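Local atomic coordinates of serine protease inhibitor 4, isoform B (PDB entry 4P0F), a protein that probably inhibits serine proteases, and perhaps cysteine proteases as well, as a member of the serpin family. Residues L223-K226 with S231-I234; Y22-G27 with F286-M291. All coordinates share one frame; numbering follows the deposited sequence.

Interaction 1. Residues L223-K226 with S231-I234; sequences LPYK and SMLI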
loop_
_atom_site.group_PDB
_atom_site.type_symbol
_atom_site.label_atom_id
_atom_site.label_comp_id
_atom_site.label_asym_id
_atom_site.label_seq_id
_atom_site.Cartn_x
_atom_site.Cartn_y
_atom_site.Cartn_z
ATOM N N LEU A 223 7.295 -13.539 -10.301
ATOM C CA LEU A 223 8.638 -13.158 -10.703
ATOM C C LEU A 223 9.440 -12.810 -9.451
ATOM O O LEU A 223 9.157 -11.799 -8.801
ATOM C CB LEU A 223 8.589 -11.972 -11.665
ATOM C CG LEU A 223 7.713 -12.133 -12.909
ATOM C CD1 LEU A 223 7.767 -10.890 -13.780
ATOM C CD2 LEU A 223 8.131 -13.359 -13.711
ATOM N N PRO A 224 10.428 -13.644 -9.095
ATOM C CA PRO A 224 11.164 -13.403 -7.851
ATOM C C PRO A 224 12.242 -12.332 -7.970
ATOM O O PRO A 224 12.803 -12.127 -9.037
ATOM C CB PRO A 224 11.785 -14.770 -7.548
ATOM C CG PRO A 224 11.961 -15.394 -8.880
ATOM C CD PRO A 224 10.787 -14.936 -9.701
ATOM N N TYR A 225 12.517 -11.654 -6.857
ATOM C CA TYR A 225 13.637 -10.719 -6.752
ATOM C C TYR A 225 14.823 -11.413 -6.092
ATOM O O TYR A 225 14.640 -12.211 -5.177
ATOM C CB TYR A 225 13.219 -9.479 -5.940
ATOM C CG TYR A 225 12.099 -8.729 -6.603
ATOM C CD1 TYR A 225 12.356 -7.863 -7.652
ATOM C CD2 TYR A 225 10.786 -8.901 -6.200
ATOM C CE1 TYR A 225 11.337 -7.192 -8.288
ATOM C CE2 TYR A 225 9.750 -8.226 -6.827
ATOM C CZ TYR A 225 10.042 -7.366 -7.867
ATOM O OH TYR A 225 9.035 -6.699 -8.506
ATOM N N LYS A 226 16.038 -11.116 -6.536
ATOM C CA LYS A 226 17.204 -11.794 -5.983
ATOM C C LYS A 226 17.446 -11.339 -4.545
ATOM O O LYS A 226 17.027 -10.249 -4.150
ATOM C CB LYS A 226 18.450 -11.559 -6.846
ATOM C CG LYS A 226 18.753 -10.113 -7.157
ATOM C CD LYS A 226 19.965 -9.981 -8.078
ATOM C CE LYS A 226 21.265 -10.276 -7.354
ATOM N NZ LYS A 226 22.380 -9.418 -7.848
ATOM N N SER A 231 8.482 -11.294 -4.264
ATOM C CA SER A 231 8.194 -11.556 -5.669
ATOM C C SER A 231 7.034 -10.686 -6.149
ATOM O O SER A 231 6.255 -10.158 -5.345
ATOM C CB SER A 231 7.879 -13.039 -5.910
ATOM O OG SER A 231 6.623 -13.415 -5.367
ATOM N N MET A 232 6.943 -10.541 -7.471
ATOM C CA MET A 232 5.822 -9.872 -8.112
ATOM C C MET A 232 4.898 -10.919 -8.689
ATOM O O MET A 232 5.256 -11.648 -9.611
ATOM C CB MET A 232 6.279 -8.919 -9.225
ATOM C CG MET A 232 5.112 -8.195 -9.905
ATOM S SD MET A 232 5.592 -6.979 -11.159
ATOM C CE MET A 232 6.398 -5.760 -10.173
ATOM N N LEU A 233 3.697 -10.963 -8.139
ATOM C CA LEU A 233 2.641 -11.838 -8.609
ATOM C C LEU A 233 1.814 -11.098 -9.632
ATOM O O LEU A 233 1.369 -9.987 -9.371
ATOM C CB LEU A 233 1.759 -12.274 -7.439
ATOM C CG LEU A 233 0.517 -13.093 -7.790
ATOM C CD1 LEU A 233 0.904 -14.498 -8.223
ATOM C CD2 LEU A 233 -0.420 -13.110 -6.590
ATOM N N ILE A 234 1.646 -11.702 -10.805
ATOM C CA ILE A 234 0.797 -11.146 -11.856
ATOM C C ILE A 234 -0.386 -12.082 -12.045
ATOM O O ILE A 234 -0.186 -13.279 -12.214
ATOM C CB ILE A 234 1.563 -11.000 -13.190
ATOM C CG1 ILE A 234 2.816 -10.142 -12.992
ATOM C CG2 ILE A 234 0.678 -10.382 -14.253
ATOM C CD1 ILE A 234 3.845 -10.315 -14.072
#
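The turn end of the antiparallel hairpin made by strands 218-224 and 230-237 of the serpin fold is where Leu223 pairs with Met232 and Pro224 with Ser231. Leu223 and Met232 form the hydrogen-bonded pair: Leu223 N donates a hydrogen bond to Met232 O at 2.9 Å, and Met232 N donates one to Leu223 O at 2.9 Å, both nearly straight. Next along, Pro224 has no N-H to offer, but it stands in a non-hydrogen-bonded position, where the two CA atoms of Pro224 and Ser231 close to 4.1 Å. Leu223 O also takes a CA-H contact from Ser231 CA at 3.3 Å.

On the face that carries Leu223 and Met232, Leu223 CD1 meets Ile234 CD1 at 4.0 Å. Beyond the pairing, Tyr225 folds back over the neighbouring strand. With CG beside its own backbone N (chi1 -62°), its ring passes obliquely over the Ser231-Met232 peptide, CE2 lying 3.7 Å from Met232 N. Its hydroxyl comes to 3.3 Å from Met232 CE, the methyl brought round by the bend at the sulfur (chi3 -67°). Trp175 and Phe171 pack on the same ring, and Thr329 OG1 hydrogen-bonds Tyr225 OH. The phenol thus buries its carbon surface against methionine and aromatic neighbours while its one polar atom remains satisfied.

Interaction 2. Residues Y22-G27 with F286-M291; sequences YGKLSG and FQKLGM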
loop_
_atom_site.group_PDB
_atom_site.type_symbol
_atom_site.label_atom_id
_atom_site.label_comp_id
_atom_site.label_asym_id
_atom_site.label_seq_id
_atom_site.Cartn_x
_atom_site.Cartn_y
_atom_site.Cartn_z
ATOM N N TYR A 22 -8.780 -2.510 -2.389
ATOM C CA TYR A 22 -8.669 -2.566 -3.850
ATOM C C TYR A 22 -10.062 -2.479 -4.473
ATOM O O TYR A 22 -10.290 -1.729 -5.427
ATOM C CB TYR A 22 -7.940 -3.856 -4.244
ATOM C CG TYR A 22 -7.669 -4.114 -5.714
ATOM C CD1 TYR A 22 -7.127 -3.140 -6.541
ATOM C CD2 TYR A 22 -7.889 -5.380 -6.247
ATOM C CE1 TYR A 22 -6.859 -3.411 -7.877
ATOM C CE2 TYR A 22 -7.626 -5.661 -7.571
ATOM C CZ TYR A 22 -7.110 -4.680 -8.383
ATOM O OH TYR A 22 -6.865 -5.000 -9.699
ATOM N N GLY A 23 -11.009 -3.222 -3.908
ATOM C CA GLY A 23 -12.367 -3.187 -4.401
ATOM C C GLY A 23 -13.013 -1.820 -4.295
ATOM O O GLY A 23 -13.673 -1.378 -5.230
ATOM N N LYS A 24 -12.839 -1.147 -3.159
ATOM C CA LYS A 24 -13.411 0.182 -2.980
ATOM C C LYS A 24 -12.702 1.233 -3.843
ATOM O O LYS A 24 -13.333 2.174 -4.305
ATOM C CB LYS A 24 -13.356 0.602 -1.504
ATOM C CG LYS A 24 -14.153 -0.296 -0.559
ATOM C CD LYS A 24 -15.572 -0.545 -1.037
ATOM C CE LYS A 24 -16.320 -1.414 -0.033
ATOM N NZ LYS A 24 -17.650 -1.824 -0.522
ATOM N N LEU A 25 -11.397 1.079 -4.049
ATOM C CA LEU A 25 -10.652 2.029 -4.875
ATOM C C LEU A 25 -11.012 1.872 -6.343
ATOM O O LEU A 25 -11.151 2.856 -7.061
ATOM C CB LEU A 25 -9.147 1.846 -4.703
ATOM C CG LEU A 25 -8.532 2.322 -3.392
ATOM C CD1 LEU A 25 -7.059 1.942 -3.321
ATOM C CD2 LEU A 25 -8.699 3.836 -3.222
ATOM N N SER A 26 -11.148 0.626 -6.784
ATOM C CA SER A 26 -11.503 0.342 -8.171
ATOM C C SER A 26 -12.875 0.917 -8.498
ATOM O O SER A 26 -13.103 1.427 -9.591
ATOM C CB SER A 26 -11.481 -1.165 -8.432
ATOM O OG SER A 26 -10.160 -1.677 -8.315
ATOM N N GLY A 27 -13.792 0.830 -7.544
ATOM C CA GLY A 27 -15.098 1.436 -7.694
ATOM C C GLY A 27 -15.021 2.950 -7.727
ATOM O O GLY A 27 -15.777 3.592 -8.448
ATOM N N PHE A 286 -12.506 4.178 3.927
ATOM C CA PHE A 286 -12.648 3.747 5.322
ATOM C C PHE A 286 -14.099 3.754 5.768
ATOM O O PHE A 286 -14.532 2.852 6.484
ATOM C CB PHE A 286 -11.818 4.621 6.253
ATOM C CG PHE A 286 -10.405 4.155 6.411
ATOM C CD1 PHE A 286 -9.544 4.126 5.332
ATOM C CD2 PHE A 286 -9.930 3.763 7.643
ATOM C CE1 PHE A 286 -8.243 3.702 5.486
ATOM C CE2 PHE A 286 -8.639 3.335 7.798
ATOM C CZ PHE A 286 -7.788 3.308 6.709
ATOM N N GLN A 287 -14.856 4.765 5.353
ATOM C CA GLN A 287 -16.273 4.803 5.667
ATOM C C GLN A 287 -17.015 3.608 5.072
ATOM O O GLN A 287 -17.855 2.984 5.734
ATOM C CB GLN A 287 -16.878 6.109 5.166
ATOM C CG GLN A 287 -16.417 7.313 5.979
ATOM C CD GLN A 287 -16.762 8.627 5.323
ATOM O OE1 GLN A 287 -16.967 8.695 4.109
ATOM N NE2 GLN A 287 -16.842 9.680 6.122
ATOM N N LYS A 288 -16.701 3.282 3.825
ATOM C CA LYS A 288 -17.354 2.163 3.157
ATOM C C LYS A 288 -16.948 0.816 3.749
ATOM O O LYS A 288 -17.643 -0.182 3.551
ATOM C CB LYS A 288 -17.049 2.178 1.665
ATOM C CG LYS A 288 -17.755 3.287 0.916
ATOM C CD LYS A 288 -17.260 3.343 -0.516
ATOM C CE LYS A 288 -17.971 4.407 -1.335
ATOM N NZ LYS A 288 -17.432 4.430 -2.729
ATOM N N LEU A 289 -15.829 0.788 4.467
ATOM C CA LEU A 289 -15.386 -0.421 5.155
ATOM C C LEU A 289 -15.792 -0.404 6.634
ATOM O O LEU A 289 -15.296 -1.198 7.428
ATOM C CB LEU A 289 -13.876 -0.590 5.016
ATOM C CG LEU A 289 -13.406 -0.844 3.578
ATOM C CD1 LEU A 289 -11.898 -0.917 3.495
ATOM C CD2 LEU A 289 -14.012 -2.111 3.028
ATOM N N GLY A 290 -16.712 0.488 6.987
ATOM C CA GLY A 290 -17.321 0.487 8.307
ATOM C C GLY A 290 -16.538 1.200 9.384
ATOM O O GLY A 290 -16.777 0.970 10.569
ATOM N N MET A 291 -15.620 2.074 8.978
ATOM C CA MET A 291 -14.792 2.817 9.926
ATOM C C MET A 291 -15.077 4.326 9.870
ATOM O O MET A 291 -14.153 5.138 9.807
ATOM C CB MET A 291 -13.316 2.529 9.667
ATOM C CG MET A 291 -12.959 1.068 9.914
ATOM S SD MET A 291 -11.250 0.632 9.529
ATOM C CE MET A 291 -11.319 0.420 7.743
HETATM O O HOH W 1 -14.359 4.662 -2.324
HETATM O O HOH W 2 -16.088 2.054 -4.354
#
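Lys24 lays its aliphatic chain across the end of helix 283-288, and its methylenes make the close part of the contact. Its CE sits 3.9 Å from Leu289 CD2 and 4.0 Å from both Lys288 CB and Lys288 O, with CG also near the same leucine methyl. A bend at chi2 (-50°) lays the outer methylenes against both residues. The helix stops just here: Gly290, with positive phi, is the C-prime residue of a Schellman motif in which Met291 N bonds Phe286 O at 2.8 Å and Gly290 N bonds Gln287 O at 3.0 Å.

On the looser, watery side, Lys288 reaches out fully extended beyond CG, and its ammonium group is linked to Lys24 O through two waters. One bridges Lys288 NZ and Lys24 O, at 2.8 Å from that carbonyl; a second makes the same link with a weak bond to Lys24 O. The two ammonium groups stay apart, Lys24 NZ and Lys288 NZ being 6.6 Å from each other, and Lys288 NZ has a salt bridge to Glu284. An alanine in place of Lys24 would probably open a gap beside Leu289 CD2 and Lys288 CB, uncovering the leucine methyl at the helix end.

How the interactions relate
The two contacts lie on opposite sides of the chain's centre, their own centres 27 Å apart and their nearest atoms about 10 Å apart, without touching. Along the sequence, segment 22-27 comes first, then both strands of interaction 1, then 286-291. Interaction 1 is therefore local, closing a short hairpin, whereas interaction 2 joins helices 6-28 and 283-288 across more than 250 residues. They share no helix or strand, yet strand 360-366 connects their surroundings: it pairs with strand 230-237, and its Thr361 hydrogen-bonds Tyr22. A buried sheet contact and a surface helix contact thus belong to one serpin fold, tied together through that strand.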